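Local coordinates for protein transcriptional regulator (PDB 3BHQ) that probably binds DNA at regulatory sites as a TetR-family transcription factor and thereby controls gene expression, at residues K28-T33 with T54-L59. Numbering follows the deposited sequence.
With EDO (1,2-ethanediol), chain H; EDO (1,2-ethanediol), chain E.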
loop_
_atom_site.group_PDB
_atom_site.type_symbol
_atom_site.label_atom_id
_atom_site.label_comp_id
_atom_site.label_asym_id
_atom_site.label_seq_id
_atom_site.Cartn_x
_atom_site.Cartn_y
_atom_site.Cartn_z
ATOM N N LYS A 28 -0.548 12.007 18.543
ATOM C CA LYS A 28 -0.301 13.424 18.295
ATOM C C LYS A 28 0.454 13.743 17.025
ATOM O O LYS A 28 0.510 14.920 16.645
ATOM C CB LYS A 28 0.531 13.973 19.460
ATOM C CG LYS A 28 -0.024 13.711 20.858
ATOM C CD LYS A 28 -1.303 14.453 21.095
ATOM C CE LYS A 28 -1.746 14.334 22.562
ATOM N NZ LYS A 28 -2.113 12.917 22.938
ATOM N N GLY A 29 1.083 12.733 16.417
ATOM C CA GLY A 29 1.999 12.953 15.303
ATOM C C GLY A 29 3.333 13.428 15.851
ATOM O O GLY A 29 3.471 13.803 17.028
ATOM N N TYR A 30 4.335 13.422 14.989
ATOM C CA TYR A 30 5.681 13.844 15.362
ATOM C C TYR A 30 5.743 15.265 15.925
ATOM O O TYR A 30 6.301 15.477 17.007
ATOM C CB TYR A 30 6.576 13.701 14.140
ATOM C CG TYR A 30 8.005 14.013 14.350
ATOM C CD1 TYR A 30 8.841 13.077 14.970
ATOM C CD2 TYR A 30 8.551 15.221 13.918
ATOM C CE1 TYR A 30 10.177 13.340 15.166
ATOM C CE2 TYR A 30 9.903 15.497 14.094
ATOM C CZ TYR A 30 10.712 14.531 14.733
ATOM O OH TYR A 30 12.039 14.767 14.908
ATOM N N ASP A 31 5.108 16.222 15.240
ATOM C CA ASP A 31 5.136 17.625 15.686
ATOM C C ASP A 31 4.296 17.902 16.905
ATOM O O ASP A 31 4.519 18.911 17.550
ATOM C CB ASP A 31 4.669 18.599 14.587
ATOM C CG ASP A 31 5.654 18.737 13.466
ATOM O OD1 ASP A 31 6.873 18.572 13.709
ATOM O OD2 ASP A 31 5.201 19.064 12.342
ATOM N N GLY A 32 3.352 17.022 17.216
ATOM C CA GLY A 32 2.439 17.212 18.344
ATOM C C GLY A 32 2.928 16.701 19.682
ATOM O O GLY A 32 2.222 16.859 20.679
ATOM N N THR A 33 4.094 16.056 19.705
ATOM C CA THR A 33 4.665 15.540 20.957
ATOM C C THR A 33 6.102 15.995 21.100
ATOM O O THR A 33 6.636 16.715 20.253
ATOM C CB THR A 33 4.483 13.996 21.094
ATOM O OG1 THR A 33 4.810 13.581 22.437
ATOM C CG2 THR A 33 5.337 13.227 20.100
ATOM N N THR A 54 18.702 10.495 22.370
ATOM C CA THR A 54 19.256 11.705 21.720
ATOM C C THR A 54 18.259 12.784 21.296
ATOM O O THR A 54 18.425 13.954 21.679
ATOM C CB THR A 54 20.167 11.321 20.524
ATOM O OG1 THR A 54 21.335 10.724 21.078
ATOM C CG2 THR A 54 20.613 12.570 19.675
ATOM N N ASP A 55 17.322 12.417 20.445
ATOM C CA ASP A 55 16.337 13.370 19.954
ATOM C C ASP A 55 15.083 12.672 19.494
ATOM O O ASP A 55 15.037 11.446 19.432
ATOM C CB ASP A 55 16.955 14.324 18.898
ATOM C CG ASP A 55 17.476 13.630 17.662
ATOM O OD1 ASP A 55 17.009 12.523 17.282
ATOM O OD2 ASP A 55 18.356 14.257 17.015
ATOM N N LYS A 56 14.057 13.467 19.184
ATOM C CA LYS A 56 12.763 12.955 18.828
ATOM C C LYS A 56 12.817 12.138 17.525
ATOM O O LYS A 56 12.133 11.106 17.396
ATOM C CB LYS A 56 11.766 14.115 18.756
ATOM C CG LYS A 56 10.332 13.705 18.807
ATOM C CD LYS A 56 9.378 14.895 18.989
ATOM C CE LYS A 56 9.389 15.852 17.816
ATOM N NZ LYS A 56 8.438 16.985 18.018
ATOM N N GLU A 57 13.677 12.554 16.591
ATOM C CA GLU A 57 13.828 11.838 15.315
ATOM C C GLU A 57 14.407 10.429 15.525
ATOM O O GLU A 57 13.937 9.457 14.926
ATOM C CB GLU A 57 14.726 12.639 14.350
ATOM C CG GLU A 57 15.019 11.974 13.016
ATOM C CD GLU A 57 15.678 12.911 12.008
ATOM O OE1 GLU A 57 16.352 13.895 12.433
ATOM O OE2 GLU A 57 15.548 12.631 10.811
ATOM N N THR A 58 15.458 10.355 16.321
ATOM C CA THR A 58 16.098 9.092 16.696
ATOM C C THR A 58 15.129 8.163 17.408
ATOM O O THR A 58 15.042 6.962 17.084
ATOM C CB THR A 58 17.380 9.361 17.512
ATOM O OG1 THR A 58 18.266 10.210 16.764
ATOM C CG2 THR A 58 18.092 8.043 17.880
ATOM N N LEU A 59 14.367 8.715 18.356
ATOM C CA LEU A 59 13.392 7.937 19.091
ATOM C C LEU A 59 12.297 7.371 18.155
ATOM O O LEU A 59 11.909 6.219 18.299
ATOM C CB LEU A 59 12.791 8.793 20.205
ATOM C CG LEU A 59 11.732 8.153 21.115
ATOM C CD1 LEU A 59 12.079 6.753 21.631
ATOM C CD2 LEU A 59 11.381 9.066 22.319
HETATM C C1 EDO H . 12.936 15.971 11.265
HETATM O O1 EDO H . 12.315 17.080 10.609
HETATM C C2 EDO H . 13.774 16.479 12.434
HETATM O O2 EDO H . 12.917 16.826 13.534
HETATM C C1 EDO E . -0.967 9.574 23.808
HETATM O O1 EDO E . -1.570 8.606 24.676
HETATM C C2 EDO E . 0.188 10.278 24.502
HETATM O O2 EDO E . 0.319 11.637 24.081
HETATM O O HOH W 1 8.547 18.834 15.929
#
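The ammonium nitrogen of Lys56 is gripped by three oxygens: Lys56 NZ donates to Tyr30 O at 2.8 Å and to Thr33 O at 2.9 Å, and a water takes a third bond. Both carbonyls belong to the type I turn running from Tyr30 to Thr33, so one ammonium group ties the two ends of the turn together, approaching Tyr30 O from a direction tilted 35° out of the carbonyl plane. The water passes the link on to Asp31 OD1, whose carboxylate also makes a salt bridge with Arg121. On its way in, the lysine chain bends at chi3 (65°), which sets CE over the middle of the Tyr30 ring, 3.6 Å from its centroid, as a CH-pi contact; NZ, above the same face, adds a cation-pi interaction. In the helix-turn-helix domain of this TetR-family protein, the contact joins the loop after helix 9-28 to the start of helix 56-83, which follows the predicted DNA-binding motif. Asp55 is the N-cap of that helix, its OD1 accepting from Thr58 N at 2.8 Å and from Thr58 OG1. An alanine in place of Lys56 would probably leave the two turn carbonyls without their shared donor and open a gap over the tyrosine face. With CG anti to its backbone N (chi1 -177°), Tyr30 reaches the first turn of helix 56-83, where Tyr30 OH lies 3.5 Å from Glu57 CB. Tyr30 OH also shares a 2.6 Å hydrogen bond with O2 of an ethanediol, probably from the crystallisation liquor, while Met122 touches both Tyr30 and Glu57.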